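Local coordinates for chitinase A (Pteris ryukyuensis, PDB 4RL3), which probably hydrolyses the beta-1,4-glycosidic links of chitin through this glycoside hydrolase family 18 catalytic domain, one piece of a longer LysM-containing protein, at residues Glu6-Leu11 / Ser56-Ala61; Val15-Val20 / Phe28-Ala33; Asp251-Ser256 / Gln261-Ala266. All blocks are in the same frame, centred on the assembly; numbering follows the deposited sequence.

Interaction 1: Glu6-Leu11 / Ser56-Ala61. With EDO (1,2-ethanediol), chain C.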
loop_
_atom_site.group_PDB
_atom_site.type_symbol
_atom_site.label_atom_id
_atom_site.label_comp_id
_atom_site.label_asym_id
_atom_site.label_seq_id
_atom_site.Cartn_x
_atom_site.Cartn_y
_atom_site.Cartn_z
ATOM N N GLU A 6 -4.436 -4.761 -3.946
ATOM C CA GLU A 6 -5.295 -5.226 -2.862
ATOM C C GLU A 6 -4.449 -5.429 -1.605
ATOM O O GLU A 6 -3.608 -6.336 -1.559
ATOM C CB GLU A 6 -5.952 -6.558 -3.263
ATOM C CG GLU A 6 -6.958 -7.127 -2.264
ATOM C CD GLU A 6 -8.357 -6.567 -2.414
ATOM O OE1 GLU A 6 -8.566 -5.635 -3.214
ATOM O OE2 GLU A 6 -9.247 -7.069 -1.698
ATOM N N TYR A 7 -4.671 -4.605 -0.582
ATOM C CA TYR A 7 -4.071 -4.870 0.731
ATOM C C TYR A 7 -4.690 -6.117 1.346
ATOM O O TYR A 7 -5.895 -6.370 1.177
ATOM C CB TYR A 7 -4.243 -3.685 1.689
ATOM C CG TYR A 7 -3.351 -2.492 1.397
ATOM C CD1 TYR A 7 -3.706 -1.538 0.438
ATOM C CD2 TYR A 7 -2.157 -2.311 2.081
ATOM C CE1 TYR A 7 -2.901 -0.451 0.180
ATOM C CE2 TYR A 7 -1.346 -1.211 1.831
ATOM C CZ TYR A 7 -1.718 -0.288 0.873
ATOM O OH TYR A 7 -0.927 0.807 0.594
ATOM N N ILE A 8 -3.870 -6.906 2.041
ATOM C CA ILE A 8 -4.346 -8.135 2.664
ATOM C C ILE A 8 -3.486 -8.581 3.843
ATOM O O ILE A 8 -2.259 -8.510 3.790
ATOM C CB ILE A 8 -4.420 -9.268 1.611
ATOM C CG1 ILE A 8 -4.978 -10.573 2.210
ATOM C CG2 ILE A 8 -3.063 -9.525 0.959
ATOM C CD1 ILE A 8 -5.422 -11.560 1.166
ATOM N N GLY A 9 -4.151 -9.047 4.901
ATOM C CA GLY A 9 -3.507 -9.847 5.943
ATOM C C GLY A 9 -3.418 -9.307 7.353
ATOM O O GLY A 9 -3.009 -10.038 8.241
ATOM N N ALA A 10 -3.809 -8.050 7.575
ATOM C CA ALA A 10 -3.541 -7.391 8.853
ATOM C C ALA A 10 -4.523 -7.748 9.956
ATOM O O ALA A 10 -4.197 -7.576 11.129
ATOM C CB ALA A 10 -3.499 -5.885 8.677
ATOM N N LEU A 11 -5.716 -8.213 9.605
ATOM C CA LEU A 11 -6.737 -8.474 10.634
ATOM C C LEU A 11 -6.666 -9.866 11.248
ATOM O O LEU A 11 -7.321 -10.115 12.270
ATOM C CB LEU A 11 -8.150 -8.243 10.093
ATOM C CG LEU A 11 -8.443 -6.853 9.531
ATOM C CD1 LEU A 11 -9.942 -6.704 9.320
ATOM C CD2 LEU A 11 -7.938 -5.734 10.430
ATOM N N SER A 56 0.780 -17.438 9.086
ATOM C CA SER A 56 0.461 -18.865 9.165
ATOM C C SER A 56 -0.492 -19.290 8.044
ATOM O O SER A 56 -0.544 -20.475 7.687
ATOM C CB SER A 56 -0.146 -19.216 10.515
ATOM O OG SER A 56 -1.404 -18.607 10.697
ATOM N N VAL A 57 -1.227 -18.312 7.497
ATOM C CA VAL A 57 -2.159 -18.517 6.379
ATOM C C VAL A 57 -1.541 -18.020 5.076
ATOM O O VAL A 57 -1.501 -18.745 4.079
ATOM C CB VAL A 57 -3.507 -17.809 6.657
ATOM C CG1 VAL A 57 -4.431 -17.880 5.452
ATOM C CG2 VAL A 57 -4.161 -18.438 7.883
ATOM N N LEU A 58 -1.050 -16.782 5.103
ATOM C CA LEU A 58 -0.394 -16.159 3.958
ATOM C C LEU A 58 1.093 -16.458 4.057
ATOM O O LEU A 58 1.911 -15.618 4.425
ATOM C CB LEU A 58 -0.691 -14.653 3.914
ATOM C CG LEU A 58 -2.197 -14.329 3.878
ATOM C CD1 LEU A 58 -2.506 -12.851 4.079
ATOM C CD2 LEU A 58 -2.846 -14.810 2.590
ATOM N N THR A 59 1.415 -17.709 3.772
ATOM C CA THR A 59 2.753 -18.269 3.929
ATOM C C THR A 59 3.587 -18.021 2.681
ATOM O O THR A 59 3.066 -17.637 1.651
ATOM C CB THR A 59 2.660 -19.796 4.066
ATOM O OG1 THR A 59 2.001 -20.310 2.903
ATOM C CG2 THR A 59 1.880 -20.196 5.317
ATOM N N PRO A 60 4.904 -18.284 2.755
ATOM C CA PRO A 60 5.693 -18.237 1.535
ATOM C C PRO A 60 5.136 -19.165 0.444
ATOM O O PRO A 60 5.111 -18.785 -0.722
ATOM C CB PRO A 60 7.090 -18.650 2.014
ATOM C CG PRO A 60 7.121 -18.224 3.445
ATOM C CD PRO A 60 5.745 -18.523 3.942
ATOM N N ALA A 61 4.694 -20.363 0.818
ATOM C CA ALA A 61 4.106 -21.291 -0.156
ATOM C C ALA A 61 2.843 -20.722 -0.812
ATOM O O ALA A 61 2.626 -20.933 -2.005
ATOM C CB ALA A 61 3.804 -22.616 0.508
HETATM C C1 EDO C . -5.393 -4.635 6.041
HETATM O O1 EDO C . -5.070 -6.007 5.745
HETATM C C2 EDO C . -6.417 -4.522 7.173
HETATM O O2 EDO C . -7.699 -4.985 6.761
#
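I8 and G9 share one partner, the CD1 methyl of L58, where strand 3-8, the first strand of the family 18 TIM barrel, gives way to loop. That methyl lies 3.8 Å from I8 CG1, the two side chains meeting at a slant. It also reaches the backbone, with L58 CD1 at 3.7 Å from G9 CA. I8 holds CG1 anti to its own nitrogen (chi1 -177°), which swings this branch out to the methyl. A CB on G9 would probably be tight against L58 CD1 and, at phi 116°, pressed on the carbonyl oxygen of I8. L58 itself sits at the centre of an inverse gamma turn leading into helix 60-69, whose N-cap is T59, with OG1 bonded to A62 N. The turn is anchored by W53 NE1 on L58 O, and the L58 side chain also leans on L32 of strand 27-36. On the other flank D251 grips the loop through G9 N and L11 N. Beside the loop an ethanediol, probably from the crystallisation liquor, takes a hydrogen bond from A10 N to its O1 at 3.0 Å, with an N-H...O angle of 161°.

Interaction 2: Val15-Val20 / Phe28-Ala33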
loop_
_atom_site.group_PDB
_atom_site.type_symbol
_atom_site.label_atom_id
_atom_site.label_comp_id
_atom_site.label_asym_id
_atom_site.label_seq_id
_atom_site.Cartn_x
_atom_site.Cartn_y
_atom_site.Cartn_z
ATOM N N VAL A 15 -8.692 -14.520 5.785
ATOM C CA VAL A 15 -8.761 -14.254 4.354
ATOM C C VAL A 15 -7.490 -14.756 3.667
ATOM O O VAL A 15 -6.398 -14.713 4.230
ATOM C CB VAL A 15 -9.015 -12.758 4.058
ATOM C CG1 VAL A 15 -7.828 -11.891 4.494
ATOM C CG2 VAL A 15 -9.355 -12.543 2.581
ATOM N N GLN A 16 -7.660 -15.253 2.447
ATOM C CA GLN A 16 -6.567 -15.803 1.667
ATOM C C GLN A 16 -6.496 -15.082 0.326
ATOM O O GLN A 16 -7.474 -14.452 -0.107
ATOM C CB GLN A 16 -6.790 -17.301 1.470
ATOM C CG GLN A 16 -6.840 -18.060 2.789
ATOM C CD GLN A 16 -7.052 -19.542 2.606
ATOM O OE1 GLN A 16 -8.181 -20.040 2.741
ATOM N NE2 GLN A 16 -5.987 -20.258 2.274
ATOM N N PHE A 17 -5.330 -15.151 -0.318
ATOM C CA PHE A 17 -5.158 -14.601 -1.668
ATOM C C PHE A 17 -6.240 -15.206 -2.560
ATOM O O PHE A 17 -6.808 -14.530 -3.411
ATOM C CB PHE A 17 -3.794 -14.959 -2.286
ATOM C CG PHE A 17 -2.576 -14.447 -1.532
ATOM C CD1 PHE A 17 -2.425 -13.101 -1.251
ATOM C CD2 PHE A 17 -1.549 -15.311 -1.185
ATOM C CE1 PHE A 17 -1.299 -12.624 -0.593
ATOM C CE2 PHE A 17 -0.409 -14.852 -0.530
ATOM C CZ PHE A 17 -0.291 -13.501 -0.226
ATOM N N THR A 18 -6.507 -16.500 -2.363
ATOM C CA THR A 18 -7.445 -17.235 -3.208
ATOM C C THR A 18 -8.921 -16.805 -3.091
ATOM O O THR A 18 -9.738 -17.158 -3.957
ATOM C CB THR A 18 -7.347 -18.759 -2.925
ATOM O OG1 THR A 18 -7.581 -19.003 -1.540
ATOM C CG2 THR A 18 -5.975 -19.307 -3.314
ATOM N N ASP A 19 -9.256 -16.041 -2.055
ATOM C CA ASP A 19 -10.589 -15.450 -1.905
ATOM C C ASP A 19 -10.805 -14.227 -2.801
ATOM O O ASP A 19 -11.946 -13.811 -3.014
ATOM C CB ASP A 19 -10.827 -15.023 -0.456
ATOM C CG ASP A 19 -10.865 -16.191 0.504
ATOM O OD1 ASP A 19 -11.464 -17.234 0.175
ATOM O OD2 ASP A 19 -10.318 -16.065 1.594
ATOM N N VAL A 20 -9.719 -13.618 -3.263
ATOM C CA VAL A 20 -9.800 -12.347 -3.977
ATOM C C VAL A 20 -9.918 -12.550 -5.481
ATOM O O VAL A 20 -9.089 -13.235 -6.081
ATOM C CB VAL A 20 -8.559 -11.469 -3.696
ATOM C CG1 VAL A 20 -8.713 -10.100 -4.347
ATOM C CG2 VAL A 20 -8.361 -11.318 -2.200
ATOM N N PHE A 28 -1.747 -7.034 -11.429
ATOM C CA PHE A 28 -2.363 -7.297 -10.131
ATOM C C PHE A 28 -1.326 -7.367 -9.026
ATOM O O PHE A 28 -0.404 -8.184 -9.082
ATOM C CB PHE A 28 -3.132 -8.628 -10.181
ATOM C CG PHE A 28 -4.040 -8.842 -9.000
ATOM C CD1 PHE A 28 -3.516 -9.094 -7.741
ATOM C CD2 PHE A 28 -5.415 -8.753 -9.140
ATOM C CE1 PHE A 28 -4.347 -9.274 -6.654
ATOM C CE2 PHE A 28 -6.250 -8.926 -8.056
ATOM C CZ PHE A 28 -5.716 -9.188 -6.809
ATOM N N HIS A 29 -1.472 -6.520 -8.013
ATOM C CA HIS A 29 -0.596 -6.563 -6.845
ATOM C C HIS A 29 -1.371 -6.868 -5.575
ATOM O O HIS A 29 -2.286 -6.122 -5.219
ATOM C CB HIS A 29 0.115 -5.223 -6.627
ATOM C CG HIS A 29 0.963 -4.777 -7.780
ATOM N ND1 HIS A 29 1.460 -3.494 -7.882
ATOM C CD2 HIS A 29 1.431 -5.442 -8.866
ATOM C CE1 HIS A 29 2.170 -3.380 -8.990
ATOM N NE2 HIS A 29 2.174 -4.549 -9.600
ATOM N N PHE A 30 -1.008 -7.947 -4.879
ATOM C CA PHE A 30 -1.375 -8.060 -3.471
ATOM C C PHE A 30 -0.350 -7.271 -2.656
ATOM O O PHE A 30 0.834 -7.248 -2.992
ATOM C CB PHE A 30 -1.364 -9.511 -2.991
ATOM C CG PHE A 30 -2.487 -10.350 -3.520
ATOM C CD1 PHE A 30 -3.771 -10.199 -3.026
ATOM C CD2 PHE A 30 -2.255 -11.325 -4.483
ATOM C CE1 PHE A 30 -4.804 -10.981 -3.490
ATOM C CE2 PHE A 30 -3.294 -12.111 -4.955
ATOM C CZ PHE A 30 -4.564 -11.938 -4.459
ATOM N N ILE A 31 -0.810 -6.647 -1.576
ATOM C CA ILE A 31 0.081 -5.969 -0.639
ATOM C C ILE A 31 -0.158 -6.507 0.767
ATOM O O ILE A 31 -1.163 -6.191 1.406
ATOM C CB ILE A 31 -0.103 -4.444 -0.659
ATOM C CG1 ILE A 31 -0.052 -3.902 -2.086
ATOM C CG2 ILE A 31 0.988 -3.786 0.191
ATOM C CD1 ILE A 31 -0.371 -2.433 -2.173
ATOM N N LEU A 32 0.768 -7.337 1.229
ATOM C CA LEU A 32 0.729 -7.873 2.582
ATOM C C LEU A 32 0.829 -6.747 3.590
ATOM O O LEU A 32 1.731 -5.907 3.495
ATOM C CB LEU A 32 1.880 -8.874 2.790
ATOM C CG LEU A 32 1.704 -10.193 2.048
ATOM C CD1 LEU A 32 3.005 -10.992 1.978
ATOM C CD2 LEU A 32 0.588 -11.005 2.683
ATOM N N ALA A 33 -0.080 -6.748 4.562
ATOM C CA ALA A 33 -0.132 -5.702 5.577
ATOM C C ALA A 33 -0.075 -6.381 6.950
ATOM O O ALA A 33 -0.975 -7.144 7.251
ATOM C CB ALA A 33 -1.417 -4.897 5.415
#
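The 2.9 Å hydrogen bond from Q16 N to D19 OD2 ties the short 3-10 turn that presents F17 and V20 to strand 27-36. D19 OD2 is met on its anti side, 34° out of the carboxylate plane. F17, within this turn, makes a tilted edge-to-face pair with F30, the edge of F17 toward the face of F30, ring centroids 4.7 Å apart and planes at 50°. Its CD1 stands over the middle of the F30 ring, 3.6 Å from F30 CG, while F17 CB adds a CH-pi contact on that same face. F28 CE1 covers the opposite face, so F30 is clamped between two other phenylalanines. V20 meets the edge of the F30 ring, its CB 3.8 Å from F30 CE1. With V20 CG1 anti to the backbone N (chi1 -175°), that branch reaches the edge of F28, 4.0 Å from F28 CZ. L32 CD2 approaches F17 CZ at 3.9 Å, the side chains nearly perpendicular. A62, V63 and I66 of helix 60-69 also pack on F17. The result is the apolar layer outside a TIM-barrel wall, with a 3-10 turn in a crossover where the classical barrel has a helix.

Interaction 3: Asp251-Ser256 / Gln261-Ala266. With EDO (1,2-ethanediol), chain C.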
loop_
_atom_site.group_PDB
_atom_site.type_symbol
_atom_site.label_atom_id
_atom_site.label_comp_id
_atom_site.label_asym_id
_atom_site.label_seq_id
_atom_site.Cartn_x
_atom_site.Cartn_y
_atom_site.Cartn_z
ATOM N N ASP A 251 -9.256 -8.179 3.725
ATOM C CA ASP A 251 -9.783 -8.573 5.044
ATOM C C ASP A 251 -11.142 -7.907 5.258
ATOM O O ASP A 251 -12.079 -8.532 5.769
ATOM C CB ASP A 251 -8.853 -8.173 6.212
ATOM C CG ASP A 251 -7.377 -8.476 5.963
ATOM O OD1 ASP A 251 -6.847 -8.060 4.913
ATOM O OD2 ASP A 251 -6.727 -9.087 6.845
ATOM N N GLY A 252 -11.221 -6.626 4.896
ATOM C CA GLY A 252 -12.452 -5.837 5.023
ATOM C C GLY A 252 -13.553 -6.430 4.166
ATOM O O GLY A 252 -14.689 -6.598 4.609
ATOM N N SER A 253 -13.201 -6.769 2.933
ATOM C CA SER A 253 -14.162 -7.345 2.010
ATOM C C SER A 253 -14.644 -8.702 2.503
ATOM O O SER A 253 -15.838 -9.008 2.455
ATOM C CB SER A 253 -13.530 -7.460 0.633
ATOM O OG SER A 253 -13.262 -6.174 0.140
ATOM N N TYR A 254 -13.720 -9.502 3.009
ATOM C CA TYR A 254 -14.022 -10.843 3.511
ATOM C C TYR A 254 -15.061 -10.799 4.624
ATOM O O TYR A 254 -15.954 -11.651 4.687
ATOM C CB TYR A 254 -12.733 -11.481 4.024
ATOM C CG TYR A 254 -12.799 -12.956 4.378
ATOM C CD1 TYR A 254 -13.097 -13.914 3.420
ATOM C CD2 TYR A 254 -12.536 -13.386 5.666
ATOM C CE1 TYR A 254 -13.120 -15.264 3.739
ATOM C CE2 TYR A 254 -12.565 -14.728 5.989
ATOM C CZ TYR A 254 -12.870 -15.658 5.025
ATOM O OH TYR A 254 -12.910 -17.000 5.350
ATOM N N ALA A 255 -14.942 -9.784 5.477
ATOM C CA ALA A 255 -15.821 -9.605 6.626
ATOM C C ALA A 255 -17.078 -8.802 6.299
ATOM O O ALA A 255 -17.934 -8.631 7.168
ATOM C CB ALA A 255 -15.061 -8.907 7.738
ATOM N N SER A 256 -17.193 -8.298 5.073
ATOM C CA SER A 256 -18.309 -7.429 4.686
ATOM C C SER A 256 -19.466 -8.204 4.052
ATOM O O SER A 256 -19.278 -9.295 3.502
ATOM C CB SER A 256 -17.827 -6.364 3.700
ATOM O OG SER A 256 -17.673 -6.886 2.386
ATOM N N GLN A 261 -17.359 -8.068 -4.515
ATOM C CA GLN A 261 -17.923 -7.576 -5.764
ATOM C C GLN A 261 -17.238 -6.313 -6.268
ATOM O O GLN A 261 -17.125 -6.115 -7.476
ATOM C CB GLN A 261 -19.437 -7.374 -5.671
ATOM C CG GLN A 261 -19.910 -6.243 -4.771
ATOM C CD GLN A 261 -21.397 -6.346 -4.497
ATOM O OE1 GLN A 261 -22.226 -5.893 -5.294
ATOM N NE2 GLN A 261 -21.743 -6.961 -3.379
ATOM N N TYR A 262 -16.761 -5.459 -5.369
ATOM C CA TYR A 262 -16.123 -4.217 -5.814
ATOM C C TYR A 262 -14.687 -4.422 -6.324
ATOM O O TYR A 262 -14.244 -3.703 -7.220
ATOM C CB TYR A 262 -16.187 -3.159 -4.717
ATOM C CG TYR A 262 -17.601 -2.783 -4.379
ATOM C CD1 TYR A 262 -18.443 -2.244 -5.348
ATOM C CD2 TYR A 262 -18.111 -2.975 -3.101
ATOM C CE1 TYR A 262 -19.746 -1.895 -5.052
ATOM C CE2 TYR A 262 -19.418 -2.621 -2.797
ATOM C CZ TYR A 262 -20.223 -2.086 -3.776
ATOM O OH TYR A 262 -21.522 -1.739 -3.468
ATOM N N GLU A 263 -13.987 -5.428 -5.796
ATOM C CA GLU A 263 -12.698 -5.838 -6.361
ATOM C C GLU A 263 -12.878 -6.199 -7.830
ATOM O O GLU A 263 -12.086 -5.809 -8.694
ATOM C CB GLU A 263 -12.141 -7.064 -5.633
ATOM C CG GLU A 263 -11.383 -6.800 -4.335
ATOM C CD GLU A 263 -12.263 -6.511 -3.131
ATOM O OE1 GLU A 263 -11.695 -6.332 -2.033
ATOM O OE2 GLU A 263 -13.513 -6.465 -3.240
ATOM N N GLN A 264 -13.914 -6.977 -8.103
ATOM C CA GLN A 264 -14.197 -7.401 -9.471
ATOM C C GLN A 264 -14.558 -6.217 -10.360
ATOM O O GLN A 264 -14.032 -6.075 -11.472
ATOM C CB GLN A 264 -15.322 -8.432 -9.462
ATOM C CG GLN A 264 -15.806 -8.856 -10.841
ATOM C CD GLN A 264 -16.918 -7.977 -11.377
ATOM O OE1 GLN A 264 -16.831 -7.424 -12.485
ATOM N NE2 GLN A 264 -17.945 -7.809 -10.593
ATOM N N GLN A 265 -15.466 -5.392 -9.873
ATOM C CA GLN A 265 -15.877 -4.214 -10.617
ATOM C C GLN A 265 -14.710 -3.294 -10.938
ATOM O O GLN A 265 -14.623 -2.792 -12.048
ATOM C CB GLN A 265 -16.955 -3.457 -9.871
ATOM C CG GLN A 265 -18.284 -4.180 -9.904
ATOM C CD GLN A 265 -19.323 -3.422 -9.131
ATOM O OE1 GLN A 265 -19.429 -2.203 -9.285
ATOM N NE2 GLN A 265 -20.086 -4.115 -8.290
ATOM N N ALA A 266 -13.813 -3.090 -9.977
ATOM C CA ALA A 266 -12.658 -2.237 -10.207
ATOM C C ALA A 266 -11.770 -2.758 -11.327
ATOM O O ALA A 266 -11.305 -1.986 -12.179
ATOM C CB ALA A 266 -11.857 -2.081 -8.936
HETATM C C1 EDO C . -5.393 -4.635 6.041
HETATM O O1 EDO C . -5.070 -6.007 5.745
HETATM C C2 EDO C . -6.417 -4.522 7.173
HETATM O O2 EDO C . -7.699 -4.985 6.761
#
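S253 sets its hydroxyl against the carboxylate of E263, the one pair in touch between 251-256 and 261-266. S253 OG donates to E263 OE1 at 2.7 Å, entering on the syn lone pair, the side that faces the other oxygen. The glutamate chain is bent at its second torsion (chi2 78°), which turns the carboxylate toward the serine, and the side chain also touches F4 and I247 of the barrel wall. The buried S253 OG has a second hydrogen-bond partner in T219 OG1. The serine backbone is secured too: S253 O receives both S256 OG, at 2.8 Å, and S256 N. Two residues back, D251 OD1 accepts from O1 of the bound ethanediol. Trading E263 for an alanine is likely to leave S253 OG without its carboxylate acceptor and open a gap beside F4 and I247. E263 OE1 also lies close to E6 OE2, a like-charged pair in a buried setting; the neighbouring negative charge would probably raise the proton affinity of one of the two acids, consistent with a proton shared between them.

The three contacts flank the first barrel strand. Interactions 1 and 2 have centres about 7 Å apart and are stitched by parallel-strand hydrogen bonds, E6 N to H29 O and E6 O to I31 N, each 2.8 Å. Interaction 3 meets interaction 1 at several points, among them the two acids, with E6 OE2 2.6 Å from E263 OE1, and the D251 carboxylate, whose OD1 is 2.9 Å from G9 N. V15 and D19 of interaction 2 rest on D251 and Y254, V15 CG1 lying 3.7 Å from D251 CG. One ethanediol touches both interactions 1 and 3. Toward the active site, Y7 OH of segment 6-11 hydrogen-bonds D120, by sequence an aspartate of the family's DxxDxDxE signature.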